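Local coordinates for poly(ADP-ribose) glycohydrolase (Thermomonospora curvata, PDB 3SIG), which hydrolyses the ribose-ribose glycosidic bonds of poly(ADP-ribose), a reaction that releases ADP-ribose, at residues 72-77 / 89-94; 140-145 / 190-195; 194-199 / 218-223; 202-207 / 237-242. All coordinates share one frame; numbering follows the deposited sequence.

Contact 1 (72-77 / 89-94); sequences ETTLAA and VACLNF. With AR6 ([(2R,3S,4R,5R)-5-(6-aminopurin-9-yl)-3,4-dihydroxy-oxolan-2-yl]methyl [hydroxy-[[(2R,3S,4R,5S)-3,4,5-trihydroxyoxolan-2-yl]methoxy]phosphoryl] hydrogen phosphate), chain B.
Thr74, in the first turn of helix 74-84, lies nearest to strand 90-94 at Cys91, with 7.2 Å between the two CA atoms. The packing between them is light. Thr74 CG2 sits anti to the backbone N (the OG1 torsion is -50°), which turns the methyl to Cys91, where it meets CB at 4.0 Å. No hydrogen bond runs directly between the two segments. Gln111 NE2 bonds both Thr74 OG1 and Leu92 O, and AR6 is touched from both sides. Thr74 N donates to adenine N1 over 3.0 Å, at an N-H...N angle of 153°. Thr73 precedes the helix as its N-cap, and Thr73 OG1 accepts from Ala76 N at 2.9 Å. This capping bond holds the first turn, and with it the donor that reads N1. Phe94 packs beside the ribose and the start of the diphosphate. O5' of AR6 lies at the ring edge, near its plane, 3.4 Å from Phe94 CD2. Phe94 CE2 is 3.7 Å from O4' of AR6. Phe94 CB approaches O1B of the diphosphate at 3.4 Å. With the ring cut back to an alanine, a gap is likely to open beside O4' and O5', leaving the ribose less firmly placed. A helix start and a neighbouring strand that together border bound ADP-ribose are characteristic of the macrodomain fold, to whose clan this catalytic domain belongs.

Contact 2 (140-145 / 190-195); sequences DPLYSD and EEIGRV
Leu142 makes the close part of this contact. Its CD2 methyl reaches the helix between two side chains, 3.9 Å from Ile192 CD1 and 4.0 Å from Val195 CG2. A chi1 of -76° sets Leu142 CG beside its own backbone N and brings CD2 to the helix, where the side chain crosses both partners obliquely. The backbone behind it is held by an Asx turn: Asp140 OD2 uses its anti lone pair to accept from Leu142 N, 2.9 Å away in a nearly straight bond (169°). A type I turn from Asp140 to Tyr143 overlaps it. The other end of the contact is looser and wet. There a water molecule spans the gap, donating to Asp145 OD1 at 2.8 Å and to Val195 O at 2.9 Å. The carboxylate of Asp145 also forms salt bridges farther along the same helix, OD1 with Arg199 and OD2 with Lys202. The 140-145 loop follows helix 129-138 and leads into strand 147-157. It lies against the first turns of helix 189-209, while Ile183 of helix 180-183 touches Leu142 and Arg180 of that helix touches Ile192.

Contact 3 (194-199 / 218-223); sequences RVLRGR and GAWGCG. With AR6 ([(2R,3S,4R,5R)-5-(6-aminopurin-9-yl)-3,4-dihydroxy-oxolan-2-yl]methyl [hydroxy-[[(2R,3S,4R,5S)-3,4,5-trihydroxyoxolan-2-yl]methoxy]phosphoryl] hydrogen phosphate), chain B.
Trp220 and Arg199 meet through extended first torsions: CG is anti to the backbone N in both, at -178° in Trp220 and -165° in Arg199. A bend at chi3 of Arg199 (-61°) turns the guanidinium aside and leaves CB, CG and CD against the ring. Arg199 CG meets the indole edge near the ring plane, 3.7 Å from Trp220 CH2. The two side chains cross at about a right angle. Leu196 adds its CD2 methyl obliquely, 4.0 Å from Trp220 CZ3. Besides its salt bridge, the guanidinium is held by the carbonyls of Leu142 and Pro176, both bonded to NH2, and Val195 CG1 lies 3.6 Å above one of its faces. The 218-223 loop, which follows strand 214-217, is a phosphate-binding loop of the macrodomain fold. A type II turn from Ala219 to Cys222 shapes it, with Gly221 at positive phi. Gly223 N donates to O2B of AR6 at 2.9 Å, while the bond from Gly221 N to O1B, also 2.9 Å, is weak. Trp220 NE1 is bonded to Ser175 O. That carbonyl would probably lose its donor if Trp220 were an alanine, and a gap would open between helix 189-209 and the loop. Gly221 O and Cys222 O of the turn accept from Asn227 ND2 and Arg266 NH1.

Contact 4 (202-207 / 237-242); sequences KVLAAA and AGLLLD
Leu204 packs against Leu239 and Leu240, and apolar contact is the whole of what passes between these segments. The CD1 methyl of Leu204 does the touching. It lies 3.9 Å from Leu239 CB and 4.0 Å from Leu239 CD1, so it rests alongside the inner part of that side chain as well as one branch end. Leu240 comes in more loosely, with its CD2 methyl 4.2 Å from Leu204 CD1. The Leu204 chain is stretched, with chi2 at -178°, which carries CD1 well out from its helix toward the other. Phe246 also touches Leu204, and Pro245 touches Leu239. Elsewhere on the first helix, Ala205 and Ala206 touch helix 46-54, and Val203 and Ala207 touch Leu173 of strand 163-175.

Backbone hydrogen bonds stay within each segment. In helix 189-209, Ala206 N donates to Lys202 O at 2.9 Å. In helix 229-240, Leu241 N donates to Ala237 O at 2.7 Å, and Leu241 is the first residue to leave the helical conformation. Leu239 and Leu240 therefore meet Leu204 from the last turn of their helix.

As for charge, Lys202 takes no part across this contact. Its NZ is hydrogen-bonded to Pro46 O.

The helices belong to successive beta-alpha-beta crossovers, leading into strands 214-217 and 252-256. With no polar bond between these segments, their fit probably rests on shape and on the exclusion of water from buried leucines.

Overall arrangement
From the N terminus, contact 1 comes first: it closes a short loop made of the rest of helix 74-84 and the turn into strand 90-94. Contact 2 follows in series and closes a longer loop, which holds strands 147-157 and 163-175. Contact 3 begins where contact 2 ends, sharing Arg194 and Val195. Contact 4 crosses contact 3, since 202-207 falls before 218-223 and 237-242 after it. Helix 189-209 thus serves contacts 2, 3 and 4 in turn, meeting a loop, the phosphate-binding turn and helix 229-240. Contacts 1 and 3 border the same AR6 and touch where Leu92 and Phe94 pack on Trp220. Leu92 also touches Val203, joining contact 1 to contact 4 across the sheet-helix interface.

Contact 1 (72-77 / 89-94)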
# COMPACT_ATOMS: atom_id res chain seq x y z
N GLU A 72 -3.91 -13.90 0.42
CA GLU A 72 -2.52 -13.52 0.41
C GLU A 72 -2.30 -12.23 1.16
O GLU A 72 -3.14 -11.35 1.19
CB GLU A 72 -2.04 -13.30 -1.02
CG GLU A 72 -1.97 -14.57 -1.85
CD GLU A 72 -1.80 -14.30 -3.31
OE1 GLU A 72 -2.66 -13.61 -3.89
OE2 GLU A 72 -0.81 -14.78 -3.88
N THR A 73 -1.11 -12.09 1.70
CA THR A 73 -0.63 -10.78 2.09
C THR A 73 -0.40 -9.94 0.83
O THR A 73 -0.25 -10.46 -0.29
CB THR A 73 0.71 -10.85 2.83
OG1 THR A 73 1.67 -11.42 1.93
CG2 THR A 73 0.62 -11.71 4.07
N THR A 74 -0.34 -8.63 1.02
CA THR A 74 0.01 -7.71 -0.07
C THR A 74 1.27 -8.18 -0.77
O THR A 74 1.34 -8.26 -2.00
CB THR A 74 0.20 -6.30 0.46
OG1 THR A 74 -0.94 -5.94 1.27
CG2 THR A 74 0.38 -5.29 -0.67
N LEU A 75 2.31 -8.43 -0.00
CA LEU A 75 3.58 -8.81 -0.61
C LEU A 75 3.56 -10.15 -1.29
O LEU A 75 4.19 -10.31 -2.34
CB LEU A 75 4.69 -8.75 0.42
CG LEU A 75 5.04 -7.31 0.81
CD1 LEU A 75 6.12 -7.34 1.84
CD2 LEU A 75 5.46 -6.42 -0.36
N ALA A 76 2.83 -11.11 -0.75
CA ALA A 76 2.79 -12.43 -1.38
C ALA A 76 2.11 -12.32 -2.74
O ALA A 76 2.55 -12.88 -3.73
CB ALA A 76 2.08 -13.45 -0.49
N ALA A 77 1.02 -11.56 -2.80
CA ALA A 77 0.34 -11.37 -4.07
C ALA A 77 1.26 -10.66 -5.05
O ALA A 77 1.35 -11.03 -6.24
CB ALA A 77 -0.97 -10.58 -3.89
N VAL A 89 4.40 -4.36 -10.94
CA VAL A 89 3.12 -4.36 -10.25
C VAL A 89 3.07 -3.16 -9.31
O VAL A 89 4.12 -2.76 -8.77
CB VAL A 89 3.01 -5.67 -9.43
CG1 VAL A 89 1.77 -5.73 -8.56
CG2 VAL A 89 3.06 -6.88 -10.37
N ALA A 90 1.90 -2.57 -9.12
CA ALA A 90 1.71 -1.52 -8.10
C ALA A 90 0.86 -2.05 -6.97
O ALA A 90 -0.13 -2.75 -7.17
CB ALA A 90 1.04 -0.29 -8.72
N CYS A 91 1.24 -1.68 -5.74
CA CYS A 91 0.57 -2.09 -4.52
C CYS A 91 0.15 -0.91 -3.68
O CYS A 91 0.93 0.03 -3.50
CB CYS A 91 1.58 -2.89 -3.67
SG CYS A 91 2.26 -4.37 -4.40
N LEU A 92 -1.07 -0.95 -3.17
CA LEU A 92 -1.55 0.05 -2.23
C LEU A 92 -1.02 -0.23 -0.82
O LEU A 92 -1.23 -1.32 -0.29
CB LEU A 92 -3.09 0.08 -2.26
CG LEU A 92 -3.78 1.01 -1.26
CD1 LEU A 92 -3.38 2.45 -1.45
CD2 LEU A 92 -5.29 0.84 -1.38
N ASN A 93 -0.31 0.76 -0.27
CA ASN A 93 0.10 0.82 1.12
C ASN A 93 -1.00 1.45 1.93
O ASN A 93 -1.42 2.57 1.62
CB ASN A 93 1.39 1.66 1.19
CG ASN A 93 1.82 1.96 2.62
OD1 ASN A 93 1.44 1.27 3.55
ND2 ASN A 93 2.62 3.03 2.79
N PHE A 94 -1.50 0.71 2.94
CA PHE A 94 -2.59 1.18 3.78
C PHE A 94 -1.96 2.11 4.82
O PHE A 94 -1.65 1.76 5.98
CB PHE A 94 -3.30 0.02 4.47
CG PHE A 94 -3.80 -1.08 3.55
CD1 PHE A 94 -4.00 -0.89 2.18
CD2 PHE A 94 -4.17 -2.31 4.09
CE1 PHE A 94 -4.50 -1.92 1.38
CE2 PHE A 94 -4.66 -3.34 3.29
CZ PHE A 94 -4.81 -3.15 1.94
N1 AR6 B . -1.69 -8.03 3.59
C2 AR6 B . -2.96 -7.97 3.21
N3 AR6 B . -4.01 -7.64 4.01
C4 AR6 B . -3.65 -7.33 5.28
C5 AR6 B . -2.29 -7.37 5.73
C6 AR6 B . -1.34 -7.73 4.81
N6 AR6 B . -0.00 -7.81 5.19
N7 AR6 B . -2.32 -6.97 7.11
C8 AR6 B . -3.56 -6.77 7.42
N9 AR6 B . -4.43 -6.96 6.38
PA AR6 B . -4.49 -2.28 8.28
PB AR6 B . -5.69 0.42 7.91
C1' AR6 B . -5.87 -6.82 6.28
O1A AR6 B . -5.17 -2.37 9.60
O1B AR6 B . -5.70 1.22 6.62
C1D AR6 B . -0.92 1.03 10.27
O1D AR6 B . -0.38 1.18 11.55
C2' AR6 B . -6.61 -7.00 7.59
O2' AR6 B . -7.85 -7.61 7.36
O2A AR6 B . -2.99 -2.46 8.24
O2B AR6 B . -7.00 0.04 8.52
C2D AR6 B . -0.61 2.27 9.51
O2D AR6 B . 0.69 2.74 9.57
C3' AR6 B . -6.81 -5.59 8.03
O3' AR6 B . -7.95 -5.43 8.81
O3A AR6 B . -4.90 -0.92 7.56
C3D AR6 B . -1.77 3.14 9.72
O3D AR6 B . -1.45 3.86 10.88
C4' AR6 B . -6.91 -4.80 6.75
O4' AR6 B . -6.26 -5.57 5.77
C4D AR6 B . -2.88 2.17 9.92
O4D AR6 B . -2.33 0.94 10.36
C5' AR6 B . -6.36 -3.39 6.80
O5' AR6 B . -5.01 -3.40 7.24
C5D AR6 B . -3.73 1.94 8.67
O5D AR6 B . -4.83 1.13 9.02

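Contact 2 (140-145 / 190-195)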
# COMPACT_ATOMS: atom_id res chain seq x y z
N ASP A 140 -6.97 16.42 11.11
CA ASP A 140 -8.31 15.96 10.83
C ASP A 140 -8.24 14.53 10.38
O ASP A 140 -7.53 14.21 9.43
CB ASP A 140 -8.93 16.79 9.72
CG ASP A 140 -10.40 16.53 9.59
OD1 ASP A 140 -11.20 17.48 9.74
OD2 ASP A 140 -10.78 15.39 9.39
N PRO A 141 -8.98 13.63 11.03
CA PRO A 141 -8.85 12.20 10.74
C PRO A 141 -9.42 11.76 9.39
O PRO A 141 -9.22 10.59 9.02
CB PRO A 141 -9.58 11.53 11.90
CG PRO A 141 -10.56 12.57 12.38
CD PRO A 141 -9.83 13.87 12.21
N LEU A 142 -10.04 12.66 8.64
CA LEU A 142 -10.36 12.33 7.25
C LEU A 142 -9.09 12.33 6.42
O LEU A 142 -9.09 11.76 5.34
CB LEU A 142 -11.36 13.32 6.65
CG LEU A 142 -12.83 13.16 7.07
CD1 LEU A 142 -13.63 14.37 6.60
CD2 LEU A 142 -13.44 11.89 6.49
N TYR A 143 -8.03 12.98 6.91
CA TYR A 143 -6.76 13.11 6.20
C TYR A 143 -7.00 13.81 4.86
O TYR A 143 -7.82 14.74 4.79
CB TYR A 143 -6.01 11.78 6.08
CG TYR A 143 -5.83 11.09 7.40
CD1 TYR A 143 -5.36 11.75 8.52
CD2 TYR A 143 -6.12 9.74 7.53
CE1 TYR A 143 -5.19 11.09 9.71
CE2 TYR A 143 -5.95 9.08 8.71
CZ TYR A 143 -5.50 9.74 9.79
OH TYR A 143 -5.31 9.05 10.96
N SER A 144 -6.31 13.42 3.80
CA SER A 144 -6.44 14.12 2.54
C SER A 144 -6.12 13.13 1.41
O SER A 144 -5.63 12.04 1.66
CB SER A 144 -5.44 15.29 2.45
OG SER A 144 -4.11 14.81 2.25
N ASP A 145 -6.31 13.58 0.19
CA ASP A 145 -6.05 12.81 -1.02
C ASP A 145 -4.59 12.91 -1.47
O ASP A 145 -4.26 12.42 -2.54
CB ASP A 145 -6.94 13.27 -2.19
CG ASP A 145 -8.40 12.98 -1.99
OD1 ASP A 145 -8.77 12.12 -1.18
OD2 ASP A 145 -9.19 13.63 -2.71
N GLU A 190 -22.47 8.20 4.22
CA GLU A 190 -22.35 8.72 2.87
C GLU A 190 -21.17 9.69 2.72
O GLU A 190 -20.50 9.67 1.69
CB GLU A 190 -23.66 9.38 2.44
CG GLU A 190 -24.83 8.36 2.30
CD GLU A 190 -25.37 7.81 3.64
OE1 GLU A 190 -25.32 8.52 4.67
OE2 GLU A 190 -25.82 6.64 3.63
N GLU A 191 -20.90 10.49 3.74
CA GLU A 191 -19.74 11.37 3.72
C GLU A 191 -18.47 10.53 3.64
O GLU A 191 -17.56 10.83 2.84
CB GLU A 191 -19.68 12.24 4.98
CG GLU A 191 -20.52 13.49 4.95
CD GLU A 191 -20.39 14.29 6.24
OE1 GLU A 191 -20.81 13.79 7.31
OE2 GLU A 191 -19.85 15.42 6.21
N ILE A 192 -18.37 9.48 4.45
CA ILE A 192 -17.19 8.63 4.43
C ILE A 192 -17.13 7.96 3.07
O ILE A 192 -16.05 7.85 2.49
CB ILE A 192 -17.26 7.57 5.54
CG1 ILE A 192 -17.19 8.25 6.90
CG2 ILE A 192 -16.14 6.54 5.42
CD1 ILE A 192 -15.89 8.91 7.15
N GLY A 193 -18.27 7.52 2.52
CA GLY A 193 -18.26 6.87 1.23
C GLY A 193 -17.75 7.79 0.13
O GLY A 193 -17.01 7.36 -0.76
N ARG A 194 -18.13 9.05 0.16
CA ARG A 194 -17.67 10.01 -0.83
C ARG A 194 -16.16 10.22 -0.72
O ARG A 194 -15.46 10.29 -1.75
CB ARG A 194 -18.42 11.34 -0.69
CG ARG A 194 -19.89 11.27 -1.09
CD ARG A 194 -20.52 12.66 -1.03
NE ARG A 194 -21.95 12.62 -0.72
CZ ARG A 194 -22.47 12.82 0.49
NH1 ARG A 194 -21.68 13.09 1.52
NH2 ARG A 194 -23.78 12.77 0.67
N VAL A 195 -15.65 10.32 0.50
CA VAL A 195 -14.22 10.48 0.71
C VAL A 195 -13.47 9.24 0.18
O VAL A 195 -12.49 9.34 -0.55
CB VAL A 195 -13.89 10.73 2.20
CG1 VAL A 195 -12.40 10.67 2.42
CG2 VAL A 195 -14.43 12.08 2.62
O HOH W 1 -11.59 12.00 -1.09

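Contact 3 (194-199 / 218-223)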
# COMPACT_ATOMS: atom_id res chain seq x y z
N ARG A 194 -18.13 9.05 0.16
CA ARG A 194 -17.67 10.01 -0.83
C ARG A 194 -16.16 10.22 -0.72
O ARG A 194 -15.46 10.29 -1.75
CB ARG A 194 -18.42 11.34 -0.69
CG ARG A 194 -19.89 11.27 -1.09
CD ARG A 194 -20.52 12.66 -1.03
NE ARG A 194 -21.95 12.62 -0.72
CZ ARG A 194 -22.47 12.82 0.49
NH1 ARG A 194 -21.68 13.09 1.52
NH2 ARG A 194 -23.78 12.77 0.67
N VAL A 195 -15.65 10.32 0.50
CA VAL A 195 -14.22 10.48 0.71
C VAL A 195 -13.47 9.24 0.18
O VAL A 195 -12.49 9.34 -0.55
CB VAL A 195 -13.89 10.73 2.20
CG1 VAL A 195 -12.40 10.67 2.42
CG2 VAL A 195 -14.43 12.08 2.62
N LEU A 196 -13.97 8.05 0.49
CA LEU A 196 -13.34 6.81 0.04
C LEU A 196 -13.35 6.71 -1.47
O LEU A 196 -12.34 6.34 -2.06
CB LEU A 196 -14.08 5.60 0.61
CG LEU A 196 -13.79 5.29 2.08
CD1 LEU A 196 -14.84 4.30 2.57
CD2 LEU A 196 -12.42 4.73 2.30
N ARG A 197 -14.45 7.03 -2.11
CA ARG A 197 -14.55 6.94 -3.55
C ARG A 197 -13.61 7.92 -4.24
O ARG A 197 -12.91 7.54 -5.19
CB ARG A 197 -15.98 7.18 -4.00
CG ARG A 197 -16.10 6.99 -5.49
CD ARG A 197 -17.53 7.01 -5.97
NE ARG A 197 -17.62 6.65 -7.38
CZ ARG A 197 -17.50 7.53 -8.38
NH1 ARG A 197 -17.29 8.82 -8.12
NH2 ARG A 197 -17.60 7.11 -9.63
N GLY A 198 -13.59 9.17 -3.79
CA GLY A 198 -12.71 10.15 -4.39
C GLY A 198 -11.25 9.77 -4.29
O GLY A 198 -10.44 9.93 -5.23
N ARG A 199 -10.87 9.28 -3.12
CA ARG A 199 -9.49 8.93 -2.85
C ARG A 199 -9.06 7.68 -3.57
O ARG A 199 -8.01 7.64 -4.18
CB ARG A 199 -9.29 8.82 -1.32
CG ARG A 199 -7.84 8.81 -0.87
CD ARG A 199 -7.72 9.05 0.62
NE ARG A 199 -8.26 10.36 0.98
CZ ARG A 199 -8.50 10.76 2.22
NH1 ARG A 199 -9.05 11.95 2.41
NH2 ARG A 199 -8.27 9.97 3.24
N GLY A 218 -6.74 -4.20 -1.53
CA GLY A 218 -7.19 -4.99 -0.38
C GLY A 218 -8.11 -4.16 0.48
O GLY A 218 -8.70 -3.17 0.01
N ALA A 219 -8.21 -4.57 1.74
CA ALA A 219 -9.14 -4.02 2.70
C ALA A 219 -8.62 -2.76 3.38
O ALA A 219 -8.54 -2.63 4.59
CB ALA A 219 -9.50 -5.08 3.73
N TRP A 220 -8.23 -1.82 2.53
CA TRP A 220 -7.70 -0.50 2.85
C TRP A 220 -8.57 0.17 3.90
O TRP A 220 -9.79 0.25 3.75
CB TRP A 220 -7.75 0.32 1.58
CG TRP A 220 -7.22 1.70 1.60
CD1 TRP A 220 -6.04 2.17 2.12
CD2 TRP A 220 -7.85 2.80 0.96
NE1 TRP A 220 -5.90 3.51 1.84
CE2 TRP A 220 -7.00 3.91 1.11
CE3 TRP A 220 -9.07 2.96 0.26
CZ2 TRP A 220 -7.32 5.17 0.61
CZ3 TRP A 220 -9.38 4.21 -0.24
CH2 TRP A 220 -8.52 5.30 -0.05
N GLY A 221 -7.97 0.59 5.01
CA GLY A 221 -8.70 1.33 6.01
C GLY A 221 -9.52 0.49 6.98
O GLY A 221 -10.12 1.07 7.89
N CYS A 222 -9.55 -0.82 6.82
CA CYS A 222 -10.54 -1.64 7.50
C CYS A 222 -10.05 -2.37 8.74
O CYS A 222 -10.80 -3.21 9.28
CB CYS A 222 -11.16 -2.66 6.54
SG CYS A 222 -12.05 -1.96 5.16
N GLY A 223 -8.83 -2.07 9.17
CA GLY A 223 -8.28 -2.64 10.38
C GLY A 223 -8.07 -1.57 11.41
O GLY A 223 -9.02 -1.13 12.08
N1 AR6 B . -1.69 -8.03 3.59
C2 AR6 B . -2.96 -7.97 3.21
N3 AR6 B . -4.01 -7.64 4.01
C4 AR6 B . -3.65 -7.33 5.28
C5 AR6 B . -2.29 -7.37 5.73
C6 AR6 B . -1.34 -7.73 4.81
N6 AR6 B . -0.00 -7.81 5.19
N7 AR6 B . -2.32 -6.97 7.11
C8 AR6 B . -3.56 -6.77 7.42
N9 AR6 B . -4.43 -6.96 6.38
PA AR6 B . -4.49 -2.28 8.28
PB AR6 B . -5.69 0.42 7.91
C1' AR6 B . -5.87 -6.82 6.28
O1A AR6 B . -5.17 -2.37 9.60
O1B AR6 B . -5.70 1.22 6.62
C1D AR6 B . -0.92 1.03 10.27
O1D AR6 B . -0.38 1.18 11.55
C2' AR6 B . -6.61 -7.00 7.59
O2' AR6 B . -7.85 -7.61 7.36
O2A AR6 B . -2.99 -2.46 8.24
O2B AR6 B . -7.00 0.04 8.52
C2D AR6 B . -0.61 2.27 9.51
O2D AR6 B . 0.69 2.74 9.57
C3' AR6 B . -6.81 -5.59 8.03
O3' AR6 B . -7.95 -5.43 8.81
O3A AR6 B . -4.90 -0.92 7.56
C3D AR6 B . -1.77 3.14 9.72
O3D AR6 B . -1.45 3.86 10.88
C4' AR6 B . -6.91 -4.80 6.75
O4' AR6 B . -6.26 -5.57 5.77
C4D AR6 B . -2.88 2.17 9.92
O4D AR6 B . -2.33 0.94 10.36
C5' AR6 B . -6.36 -3.39 6.80
O5' AR6 B . -5.01 -3.40 7.24
C5D AR6 B . -3.73 1.94 8.67
O5D AR6 B . -4.83 1.13 9.02

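Contact 4 (202-207 / 237-242)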
# COMPACT_ATOMS: atom_id res chain seq x y z
N LYS A 202 -8.41 8.36 -7.13
CA LYS A 202 -7.11 9.00 -7.32
C LYS A 202 -5.95 8.01 -7.22
O LYS A 202 -4.96 8.11 -7.96
CB LYS A 202 -6.98 10.19 -6.34
CG LYS A 202 -7.88 11.31 -6.70
CD LYS A 202 -7.86 12.45 -5.69
CE LYS A 202 -8.69 13.63 -6.19
NZ LYS A 202 -8.65 14.78 -5.25
N VAL A 203 -6.06 7.05 -6.31
CA VAL A 203 -5.07 5.97 -6.26
C VAL A 203 -5.02 5.22 -7.60
O VAL A 203 -3.91 4.97 -8.14
CB VAL A 203 -5.45 4.97 -5.13
CG1 VAL A 203 -4.64 3.70 -5.24
CG2 VAL A 203 -5.25 5.61 -3.76
N LEU A 204 -6.18 4.85 -8.13
CA LEU A 204 -6.22 4.13 -9.40
C LEU A 204 -5.72 5.01 -10.53
O LEU A 204 -5.02 4.53 -11.44
CB LEU A 204 -7.64 3.64 -9.69
CG LEU A 204 -8.22 2.59 -8.75
CD1 LEU A 204 -9.61 2.17 -9.21
CD2 LEU A 204 -7.36 1.44 -8.66
N ALA A 205 -6.05 6.30 -10.50
CA ALA A 205 -5.56 7.19 -11.54
C ALA A 205 -4.04 7.27 -11.51
O ALA A 205 -3.42 7.30 -12.58
CB ALA A 205 -6.17 8.58 -11.41
N ALA A 206 -3.45 7.37 -10.33
CA ALA A 206 -2.00 7.45 -10.25
C ALA A 206 -1.36 6.18 -10.75
O ALA A 206 -0.36 6.23 -11.49
CB ALA A 206 -1.57 7.74 -8.86
N ALA A 207 -1.94 5.03 -10.41
CA ALA A 207 -1.39 3.74 -10.86
C ALA A 207 -1.41 3.66 -12.38
O ALA A 207 -0.42 3.27 -13.03
CB ALA A 207 -2.18 2.59 -10.28
N ALA A 237 -15.56 -1.60 -6.12
CA ALA A 237 -16.47 -2.16 -7.13
C ALA A 237 -17.08 -1.09 -8.01
O ALA A 237 -17.21 -1.28 -9.23
CB ALA A 237 -17.58 -2.96 -6.46
N GLY A 238 -17.51 0.01 -7.43
CA GLY A 238 -18.08 1.08 -8.23
C GLY A 238 -17.10 1.68 -9.22
O GLY A 238 -17.50 2.17 -10.28
N LEU A 239 -15.81 1.62 -8.92
CA LEU A 239 -14.78 2.13 -9.80
C LEU A 239 -14.40 1.13 -10.89
O LEU A 239 -14.09 1.53 -12.02
CB LEU A 239 -13.53 2.50 -8.99
CG LEU A 239 -13.74 3.71 -8.08
CD1 LEU A 239 -12.58 3.82 -7.06
CD2 LEU A 239 -13.94 5.01 -8.82
N LEU A 240 -14.47 -0.16 -10.56
CA LEU A 240 -13.93 -1.19 -11.45
C LEU A 240 -14.99 -1.99 -12.19
O LEU A 240 -14.68 -2.60 -13.21
CB LEU A 240 -13.06 -2.18 -10.66
CG LEU A 240 -11.78 -1.59 -10.10
CD1 LEU A 240 -11.23 -2.51 -9.02
CD2 LEU A 240 -10.72 -1.35 -11.18
N LEU A 241 -16.22 -1.97 -11.70
CA LEU A 241 -17.30 -2.81 -12.26
C LEU A 241 -18.45 -1.95 -12.76
O LEU A 241 -18.48 -0.73 -12.60
CB LEU A 241 -17.85 -3.75 -11.18
CG LEU A 241 -16.85 -4.67 -10.50
CD1 LEU A 241 -17.51 -5.58 -9.45
CD2 LEU A 241 -16.14 -5.50 -11.51
N ASP A 242 -19.42 -2.59 -13.40
CA ASP A 242 -20.62 -1.96 -13.93
C ASP A 242 -20.36 -0.65 -14.66
O ASP A 242 -21.05 0.35 -14.42
CB ASP A 242 -21.67 -1.75 -12.83
CG ASP A 242 -23.07 -1.48 -13.40
OD1 ASP A 242 -23.39 -1.95 -14.52
OD2 ASP A 242 -23.87 -0.77 -12.74